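Local coordinates for C24 protein (PDB 6OV6) that probably forms the trimeric, metal-binding receptor-binding tip of the long tail fiber of a temperate bacteriophage from an Antarctic bacterium, at residues 150-154 / 155-159; 120-123 / 124-128; 127-130 / 131-134; 109-112 / 113-116. All coordinates share one frame; numbering follows the deposited sequence.

Contact 1: 150-154 / 155-159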
loop_
_atom_site.group_PDB
_atom_site.type_symbol
_atom_site.label_atom_id
_atom_site.label_comp_id
_atom_site.label_asym_id
_atom_site.label_seq_id
_atom_site.Cartn_x
_atom_site.Cartn_y
_atom_site.Cartn_z
ATOM N N LEU A 150 1.539 -16.869 8.870
ATOM C CA LEU A 150 0.878 -15.593 8.636
ATOM C C LEU A 150 1.490 -14.542 9.583
ATOM O O LEU A 150 1.825 -14.863 10.734
ATOM C CB LEU A 150 -0.611 -15.809 8.957
ATOM C CG LEU A 150 -1.647 -14.902 8.300
ATOM C CD1 LEU A 150 -1.686 -15.096 6.763
ATOM C CD2 LEU A 150 -3.021 -15.157 8.909
ATOM N N CYS A 151 1.672 -13.288 9.107
ATOM C CA CYS A 151 2.140 -12.192 9.966
ATOM C C CYS A 151 0.896 -11.760 10.760
ATOM O O CYS A 151 0.119 -10.909 10.306
ATOM C CB CYS A 151 2.711 -11.044 9.141
ATOM S SG CYS A 151 4.228 -11.489 8.244
ATOM N N ASP A 152 0.662 -12.444 11.896
ATOM C CA ASP A 152 -0.538 -12.263 12.723
ATOM C C ASP A 152 -0.312 -11.766 14.159
ATOM O O ASP A 152 -1.270 -11.669 14.935
ATOM C CB ASP A 152 -1.346 -13.571 12.734
ATOM C CG ASP A 152 -0.582 -14.800 13.231
ATOM O OD1 ASP A 152 0.545 -14.635 13.750
ATOM O OD2 ASP A 152 -1.072 -15.925 13.019
ATOM N N GLY A 153 0.916 -11.427 14.502
ATOM C CA GLY A 153 1.226 -10.959 15.845
ATOM C C GLY A 153 1.755 -12.041 16.781
ATOM O O GLY A 153 2.309 -11.700 17.826
ATOM N N THR A 154 1.597 -13.341 16.410
ATOM C CA THR A 154 2.096 -14.510 17.176
ATOM C C THR A 154 3.570 -14.787 16.817
ATOM O O THR A 154 4.012 -14.426 15.719
ATOM C CB THR A 154 1.224 -15.762 16.915
ATOM O OG1 THR A 154 1.430 -16.271 15.589
ATOM C CG2 THR A 154 -0.259 -15.525 17.168
ATOM N N ASN A 155 4.332 -15.428 17.738
ATOM C CA ASN A 155 5.745 -15.798 17.541
ATOM C C ASN A 155 6.640 -14.629 17.143
ATOM O O ASN A 155 7.522 -14.774 16.289
ATOM C CB ASN A 155 5.898 -16.987 16.562
ATOM C CG ASN A 155 5.093 -18.216 16.937
ATOM O OD1 ASN A 155 4.227 -18.641 16.184
ATOM N ND2 ASN A 155 5.315 -18.790 18.130
ATOM N N GLY A 156 6.388 -13.480 17.770
ATOM C CA GLY A 156 7.127 -12.246 17.556
ATOM C C GLY A 156 6.899 -11.568 16.208
ATOM O O GLY A 156 7.616 -10.623 15.881
ATOM N N THR A 157 5.910 -12.017 15.434
ATOM C CA THR A 157 5.626 -11.425 14.103
ATOM C C THR A 157 4.824 -10.140 14.225
ATOM O O THR A 157 4.161 -9.907 15.243
ATOM C CB THR A 157 4.875 -12.420 13.168
ATOM O OG1 THR A 157 3.555 -12.708 13.632
ATOM C CG2 THR A 157 5.626 -13.712 12.931
ATOM N N GLU A 158 4.854 -9.313 13.168
ATOM C CA GLU A 158 4.013 -8.118 13.102
ATOM C C GLU A 158 2.612 -8.612 12.773
ATOM O O GLU A 158 2.486 -9.591 12.075
ATOM C CB GLU A 158 4.501 -7.191 11.961
ATOM C CG GLU A 158 5.942 -6.723 12.069
ATOM C CD GLU A 158 6.354 -6.087 13.388
ATOM O OE1 GLU A 158 5.643 -5.169 13.863
ATOM O OE2 GLU A 158 7.398 -6.500 13.941
ATOM N N ASN A 159 1.559 -7.975 13.296
ATOM C CA ASN A 159 0.209 -8.388 12.934
ATOM C C ASN A 159 -0.204 -7.478 11.757
ATOM O O ASN A 159 -0.622 -6.327 11.968
ATOM C CB ASN A 159 -0.773 -8.220 14.120
ATOM C CG ASN A 159 -2.186 -8.576 13.738
ATOM O OD1 ASN A 159 -2.453 -9.010 12.607
ATOM N ND2 ASN A 159 -3.125 -8.407 14.662
#

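Contact 2: 120-123 / 124-128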
loop_
_atom_site.group_PDB
_atom_site.type_symbol
_atom_site.label_atom_id
_atom_site.label_comp_id
_atom_site.label_asym_id
_atom_site.label_seq_id
_atom_site.Cartn_x
_atom_site.Cartn_y
_atom_site.Cartn_z
ATOM N N LEU A 120 26.864 -19.408 -3.877
ATOM C CA LEU A 120 26.147 -19.556 -2.619
ATOM C C LEU A 120 26.448 -18.374 -1.694
ATOM O O LEU A 120 25.566 -17.964 -0.949
ATOM C CB LEU A 120 26.512 -20.866 -1.945
ATOM C CG LEU A 120 25.736 -22.061 -2.445
ATOM C CD1 LEU A 120 26.465 -23.349 -2.079
ATOM C CD2 LEU A 120 24.280 -22.065 -1.879
ATOM N N ARG A 121 27.659 -17.802 -1.788
ATOM C CA ARG A 121 28.052 -16.605 -1.028
ATOM C C ARG A 121 27.103 -15.444 -1.363
ATOM O O ARG A 121 26.579 -14.804 -0.456
ATOM C CB ARG A 121 29.513 -16.238 -1.357
ATOM C CG ARG A 121 30.110 -15.189 -0.461
ATOM C CD ARG A 121 31.439 -14.703 -1.006
ATOM N NE ARG A 121 31.839 -13.500 -0.294
ATOM C CZ ARG A 121 32.878 -13.422 0.520
ATOM N NH1 ARG A 121 33.686 -14.464 0.677
ATOM N NH2 ARG A 121 33.142 -12.290 1.156
ATOM N N GLU A 122 26.841 -15.224 -2.660
ATOM C CA GLU A 122 25.936 -14.161 -3.122
ATOM C C GLU A 122 24.484 -14.436 -2.749
ATOM O O GLU A 122 23.786 -13.529 -2.284
ATOM C CB GLU A 122 26.128 -13.941 -4.637
ATOM C CG GLU A 122 25.389 -12.739 -5.213
ATOM C CD GLU A 122 25.689 -11.377 -4.606
ATOM O OE1 GLU A 122 26.784 -11.182 -4.029
ATOM O OE2 GLU A 122 24.810 -10.496 -4.720
ATOM N N LEU A 123 24.037 -15.701 -2.886
ATOM C CA LEU A 123 22.687 -16.096 -2.487
ATOM C C LEU A 123 22.462 -15.904 -0.983
ATOM O O LEU A 123 21.387 -15.452 -0.584
ATOM C CB LEU A 123 22.379 -17.538 -2.914
ATOM C CG LEU A 123 22.234 -17.775 -4.412
ATOM C CD1 LEU A 123 22.128 -19.255 -4.696
ATOM C CD2 LEU A 123 21.005 -17.041 -4.997
ATOM N N SER A 124 23.496 -16.190 -0.161
ATOM C CA SER A 124 23.459 -16.027 1.296
ATOM C C SER A 124 23.349 -14.546 1.682
ATOM O O SER A 124 22.615 -14.225 2.607
ATOM C CB SER A 124 24.689 -16.653 1.952
ATOM O OG SER A 124 24.731 -18.036 1.646
ATOM N N ARG A 125 24.027 -13.665 0.937
ATOM C CA ARG A 125 24.036 -12.214 1.156
ATOM C C ARG A 125 22.656 -11.618 0.808
ATOM O O ARG A 125 22.232 -10.638 1.428
ATOM C CB ARG A 125 25.118 -11.599 0.271
ATOM C CG ARG A 125 25.553 -10.209 0.680
ATOM C CD ARG A 125 26.872 -9.860 0.020
ATOM N NE ARG A 125 27.043 -8.416 -0.130
ATOM C CZ ARG A 125 27.496 -7.616 0.828
ATOM N NH1 ARG A 125 27.788 -8.102 2.029
ATOM N NH2 ARG A 125 27.646 -6.319 0.599
ATOM N N ARG A 126 21.952 -12.236 -0.152
ATOM C CA ARG A 126 20.636 -11.789 -0.594
ATOM C C ARG A 126 19.524 -12.397 0.261
ATOM O O ARG A 126 18.346 -12.106 0.059
ATOM C CB ARG A 126 20.476 -12.089 -2.083
ATOM C CG ARG A 126 21.378 -11.203 -2.936
ATOM C CD ARG A 126 21.217 -11.555 -4.393
ATOM N NE ARG A 126 21.053 -10.433 -5.313
ATOM C CZ ARG A 126 21.826 -10.227 -6.374
ATOM N NH1 ARG A 126 22.849 -11.031 -6.626
ATOM N NH2 ARG A 126 21.587 -9.212 -7.186
ATOM N N LEU A 127 19.903 -13.214 1.236
ATOM C CA LEU A 127 18.942 -13.859 2.115
ATOM C C LEU A 127 18.785 -13.049 3.392
ATOM O O LEU A 127 19.748 -12.897 4.144
ATOM C CB LEU A 127 19.369 -15.306 2.423
ATOM C CG LEU A 127 18.353 -16.125 3.196
ATOM C CD1 LEU A 127 17.131 -16.435 2.327
ATOM C CD2 LEU A 127 18.986 -17.373 3.756
ATOM N N LEU A 128 17.582 -12.500 3.626
ATOM C CA LEU A 128 17.361 -11.712 4.837
ATOM C C LEU A 128 17.177 -12.620 6.048
ATOM O O LEU A 128 16.716 -13.753 5.886
ATOM C CB LEU A 128 16.164 -10.736 4.663
ATOM C CG LEU A 128 16.433 -9.595 3.677
ATOM C CD1 LEU A 128 15.131 -8.968 3.167
ATOM C CD2 LEU A 128 17.384 -8.547 4.276
#

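Contact 3: 127-130 / 131-134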
loop_
_atom_site.group_PDB
_atom_site.type_symbol
_atom_site.label_atom_id
_atom_site.label_comp_id
_atom_site.label_asym_id
_atom_site.label_seq_id
_atom_site.Cartn_x
_atom_site.Cartn_y
_atom_site.Cartn_z
ATOM N N LEU A 127 19.903 -13.214 1.236
ATOM C CA LEU A 127 18.942 -13.859 2.115
ATOM C C LEU A 127 18.785 -13.049 3.392
ATOM O O LEU A 127 19.748 -12.897 4.144
ATOM C CB LEU A 127 19.369 -15.306 2.423
ATOM C CG LEU A 127 18.353 -16.125 3.196
ATOM C CD1 LEU A 127 17.131 -16.435 2.327
ATOM C CD2 LEU A 127 18.986 -17.373 3.756
ATOM N N LEU A 128 17.582 -12.500 3.626
ATOM C CA LEU A 128 17.361 -11.712 4.837
ATOM C C LEU A 128 17.177 -12.620 6.048
ATOM O O LEU A 128 16.716 -13.753 5.886
ATOM C CB LEU A 128 16.164 -10.736 4.663
ATOM C CG LEU A 128 16.433 -9.595 3.677
ATOM C CD1 LEU A 128 15.131 -8.968 3.167
ATOM C CD2 LEU A 128 17.384 -8.547 4.276
ATOM N N PRO A 129 17.530 -12.159 7.273
ATOM C CA PRO A 129 17.355 -13.018 8.450
ATOM C C PRO A 129 15.916 -13.497 8.633
ATOM O O PRO A 129 14.968 -12.745 8.338
ATOM C CB PRO A 129 17.790 -12.115 9.617
ATOM C CG PRO A 129 18.653 -11.074 9.011
ATOM C CD PRO A 129 18.075 -10.833 7.648
ATOM N N ALA A 130 15.748 -14.734 9.147
ATOM C CA ALA A 130 14.421 -15.267 9.457
ATOM C C ALA A 130 13.691 -14.291 10.384
ATOM O O ALA A 130 14.312 -13.644 11.227
ATOM C CB ALA A 130 14.522 -16.646 10.118
ATOM N N GLY A 131 12.402 -14.135 10.156
ATOM C CA GLY A 131 11.558 -13.263 10.960
ATOM C C GLY A 131 11.654 -11.782 10.684
ATOM O O GLY A 131 11.039 -11.014 11.417
ATOM N N THR A 132 12.377 -11.352 9.633
ATOM C CA THR A 132 12.495 -9.912 9.355
ATOM C C THR A 132 11.892 -9.502 8.006
ATOM O O THR A 132 11.922 -8.329 7.699
ATOM C CB THR A 132 13.993 -9.474 9.353
ATOM O OG1 THR A 132 14.652 -10.018 8.194
ATOM C CG2 THR A 132 14.737 -9.847 10.658
ATOM N N ASN A 133 11.473 -10.471 7.175
ATOM C CA ASN A 133 11.092 -10.211 5.787
ATOM C C ASN A 133 9.698 -10.679 5.387
ATOM O O ASN A 133 9.550 -11.695 4.714
ATOM C CB ASN A 133 12.199 -10.754 4.852
ATOM C CG ASN A 133 11.974 -10.557 3.369
ATOM O OD1 ASN A 133 11.467 -9.532 2.883
ATOM N ND2 ASN A 133 12.364 -11.539 2.625
ATOM N N PRO A 134 8.633 -9.914 5.733
ATOM C CA PRO A 134 7.285 -10.318 5.286
ATOM C C PRO A 134 7.216 -10.447 3.749
ATOM O O PRO A 134 7.888 -9.693 3.026
ATOM C CB PRO A 134 6.381 -9.183 5.809
ATOM C CG PRO A 134 7.157 -8.597 6.994
ATOM C CD PRO A 134 8.598 -8.665 6.524
HETATM O O HOH W 1 12.081 -13.402 7.241
#

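Contact 4: 109-112 / 113-116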
loop_
_atom_site.group_PDB
_atom_site.type_symbol
_atom_site.label_atom_id
_atom_site.label_comp_id
_atom_site.label_asym_id
_atom_site.label_seq_id
_atom_site.Cartn_x
_atom_site.Cartn_y
_atom_site.Cartn_z
ATOM N N ILE A 109 26.301 -30.387 -28.022
ATOM C CA ILE A 109 25.218 -29.786 -27.250
ATOM C C ILE A 109 25.269 -28.300 -27.501
ATOM O O ILE A 109 26.364 -27.719 -27.505
ATOM C CB ILE A 109 25.440 -30.064 -25.708
ATOM C CG1 ILE A 109 25.788 -31.535 -25.365
ATOM C CG2 ILE A 109 24.338 -29.489 -24.818
ATOM C CD1 ILE A 109 24.799 -32.622 -25.772
ATOM N N SER A 110 24.092 -27.664 -27.623
ATOM C CA SER A 110 24.000 -26.213 -27.765
ATOM C C SER A 110 24.632 -25.566 -26.522
ATOM O O SER A 110 24.235 -25.886 -25.399
ATOM C CB SER A 110 22.539 -25.784 -27.874
ATOM O OG SER A 110 22.428 -24.373 -27.856
ATOM N N TRP A 111 25.633 -24.705 -26.724
ATOM C CA TRP A 111 26.321 -23.987 -25.648
ATOM C C TRP A 111 25.383 -23.054 -24.870
ATOM O O TRP A 111 25.596 -22.859 -23.683
ATOM C CB TRP A 111 27.537 -23.227 -26.192
ATOM C CG TRP A 111 28.362 -22.457 -25.192
ATOM C CD1 TRP A 111 28.708 -21.137 -25.271
ATOM C CD2 TRP A 111 29.010 -22.970 -24.012
ATOM N NE1 TRP A 111 29.527 -20.797 -24.221
ATOM C CE2 TRP A 111 29.721 -21.897 -23.425
ATOM C CE3 TRP A 111 29.038 -24.227 -23.377
ATOM C CZ2 TRP A 111 30.451 -22.039 -22.237
ATOM C CZ3 TRP A 111 29.811 -24.381 -22.237
ATOM C CH2 TRP A 111 30.509 -23.297 -21.677
ATOM N N ALA A 112 24.329 -22.527 -25.522
ATOM C CA ALA A 112 23.335 -21.635 -24.896
ATOM C C ALA A 112 22.554 -22.338 -23.761
ATOM O O ALA A 112 21.978 -21.669 -22.900
ATOM C CB ALA A 112 22.373 -21.109 -25.946
ATOM N N GLU A 113 22.571 -23.680 -23.743
ATOM C CA GLU A 113 21.931 -24.490 -22.693
ATOM C C GLU A 113 22.763 -24.509 -21.389
ATOM O O GLU A 113 22.262 -24.941 -20.347
ATOM C CB GLU A 113 21.679 -25.907 -23.191
ATOM C CG GLU A 113 20.547 -25.988 -24.206
ATOM C CD GLU A 113 20.322 -27.354 -24.824
ATOM O OE1 GLU A 113 20.826 -28.363 -24.273
ATOM O OE2 GLU A 113 19.602 -27.417 -25.847
ATOM N N PHE A 114 24.029 -24.049 -21.455
ATOM C CA PHE A 114 24.917 -23.965 -20.305
ATOM C C PHE A 114 24.702 -22.650 -19.594
ATOM O O PHE A 114 24.645 -21.592 -20.236
ATOM C CB PHE A 114 26.387 -24.178 -20.686
ATOM C CG PHE A 114 26.709 -25.621 -20.991
ATOM C CD1 PHE A 114 27.452 -26.385 -20.102
ATOM C CD2 PHE A 114 26.293 -26.207 -22.185
ATOM C CE1 PHE A 114 27.750 -27.715 -20.387
ATOM C CE2 PHE A 114 26.604 -27.531 -22.477
ATOM C CZ PHE A 114 27.344 -28.273 -21.581
ATOM N N ALA A 115 24.515 -22.722 -18.282
ATOM C CA ALA A 115 24.234 -21.531 -17.481
ATOM C C ALA A 115 25.333 -21.195 -16.489
ATOM O O ALA A 115 25.899 -22.074 -15.851
ATOM C CB ALA A 115 22.903 -21.684 -16.763
ATOM N N LYS A 116 25.615 -19.900 -16.358
ATOM C CA LYS A 116 26.577 -19.409 -15.378
ATOM C C LYS A 116 25.763 -19.318 -14.068
ATOM O O LYS A 116 24.551 -19.090 -14.118
ATOM C CB LYS A 116 27.082 -18.016 -15.801
ATOM C CG LYS A 116 28.424 -17.627 -15.189
ATOM C CD LYS A 116 29.593 -18.015 -16.088
ATOM C CE LYS A 116 30.901 -17.551 -15.506
ATOM N NZ LYS A 116 31.409 -18.477 -14.459
HETATM O O HOH W 2 21.541 -29.185 -27.262
HETATM O O HOH W 3 26.283 -20.495 -22.418
#

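Contact 1: 150-154 / 155-159
The carbonyl oxygen T154 O is gripped twice by one residue three places on, T157, from two directions. T157 OG1 donates to T154 O at 2.7 Å, lying in the carbonyl plane on a lone pair, whereas the backbone T157 N reaches the same T154 O at 3.1 Å from well above that plane. The hydroxyl gets there because chi1 of T157 (67°) sets OG1 between its own backbone N and carbonyl carbon, facing T154 O and G153 N. The backbone bond closes a type I' beta turn from T154 to T157, whose two corners, N155 and G156, both take positive phi.

Having given its proton to T154 O, T157 OG1 also accepts from the other side of the loop: G153 N comes to within 3.1 Å of T157 OG1 in a bent, weak bond, and D152 N makes a longer weak one. One hydroxyl thus links the turn, though only weakly, to the residues leading into it. A second anchor is D152, whose OD1 takes T154 OG1 at 2.6 Å on its syn side and T154 N at 3.1 Å from above the carboxylate plane, both from the same face; the latter bond makes an Asx turn. G153 N comes near N159 CA; separately, G153 CA makes a CA-H...O contact with T157 O at 3.2 Å.

Residues 151-159 form the first part of the loop between strand 148-150 and strand 164-167. C151 and T157 lean on I274 of strand 267-275, while E158 reaches out to hydrogen-bond Y268 of the second subunit.

Contact 2: 120-123 / 124-128
E122 OE2 and R126 NH1 form a salt bridge of 2.8 Å, one helical turn apart. E122 OE2 lies over one face of the R126 guanidinium, the carboxylate and guanidinium planes 86° apart, so a single oxygen does the touching in place of a side-by-side pair. E122 bends at chi2 (57°) to bring its end over R126, which itself kinks at chi3. Y275 of the second subunit adds a weak hydrogen bond to the same OE2.

L120 O is held by two donors of S124: S124 OG at 2.7 Å from L120 O, and S124 N at 2.8 Å, arriving from opposite faces of the carbonyl plane. With chi1 at -60°, the serine hydroxyl folds back along the helix onto the carbonyl four residues earlier. These bonds span the short helix 120-125, less than two turns long. R125 N to R121 O and R126 N to E122 O, both 3.1 Å, continue the i to i+4 pattern, and R126 N also makes a weak, bent bond to L123 O as the helix runs out.

S124 OG meets T118 N of the third subunit too. The R125 guanidinium hydrogen-bonds S146 and forms a salt bridge with the C-terminal carboxylate of G277, both of the second subunit, and L123 packs on L123 of the third and L120 of the second.

Contact 3: 127-130 / 131-134
T132 turns its hydroxyl back onto the carbonyl of P129, three residues before it: T132 OG1 donates to P129 O at 2.7 Å, tilted modestly from the carbonyl plane. T132 N reaches the same P129 O at 3.2 Å. With chi1 at 70°, OG1 sits between the backbone N and carbonyl carbon of T132, which also carries it to 3.6 Å from CD of the P129 ring. The threonine methyl, CG2, lies alongside P129 CB, 3.9 Å away, so the two side chains meet through one polar and one apolar branch.

The bond from T132 N closes a type II beta turn from P129 to T132. G131 occupies its third position with positive phi (78°), where a CB would run into A130 O. A130 holds the second position, its CB directed away from G131-P134 and packing on Y275 of strand 267-275.

A water extends the grip on P129 O: it donates to P129 O at 3.2 Å and accepts from N133 N at 3.0 Å, linking the turn to the residue just beyond it. N133 crosses L128 at about a right angle, and L128 CD1 rests 3.5 Å from N133 CG, against the flat of the side chain's end. Beyond the loop, which leads from helix 120-125 to strand 135-137, the second subunit closes in, with W148 against L128, P145 against P129 and Y137 against T132.

Contact 4: 109-112 / 113-116
S110 O and W111 O each accept a backbone N-H three residues on. E113 N donates to S110 O at 3.2 Å, and F114 N to W111 O at 3.0 Å; in both the donor stands well above the carbonyl plane. W111 O has a second donor, a water that also gives a hydrogen to F114 O and so bridges the two residues. Another water accepts from S110 N at 3.0 Å and makes a weak bond to E113 OE2. The other carboxylate oxygen, E113 OE1, is taken by a salt bridge to K39, while E113 O receives R121 of the second subunit.

The indole and phenyl rings meet obliquely, planes at 31°, with W111 CZ3 over one face of F114 and 3.6 Å from F114 CG. W111 CG lies opposite its backbone N (chi1 -179°) and F114 CG beside its own (chi1 -74°), which brings the rings together. F114 CB lies over the six-membered ring of W111 in a CH-pi contact, and S110 O stands at the F114 ring edge. I109 CG2 touches F114 CE2 at 3.8 Å.

W111 stacks on F66. The i to i+3 bonds mark a short 3-10 turn, here connecting two short strands of the curled mixed sheet, 109-110 beside 74-81 and the weakly bonded 115-116 beside 40-42.

The four contacts follow the chain in the order 4, 2, 3, 1. Contact 4 belongs to the mixed sheet, and the chain passes within a few residues into the helix of contact 2, the two centres about 24 Å apart. Contacts 2 and 3 share L127 and L128, with centres about 12 Å apart, so the helix end passes straight into the type II turn. Contact 3 touches contact 1, with P134 CB 4.0 Å from C151 SG, whereas contacts 1 and 4 keep about 31 Å between nearest atoms. All four touch the second subunit. The manganese site at H252 and H254 lies away from every one of them.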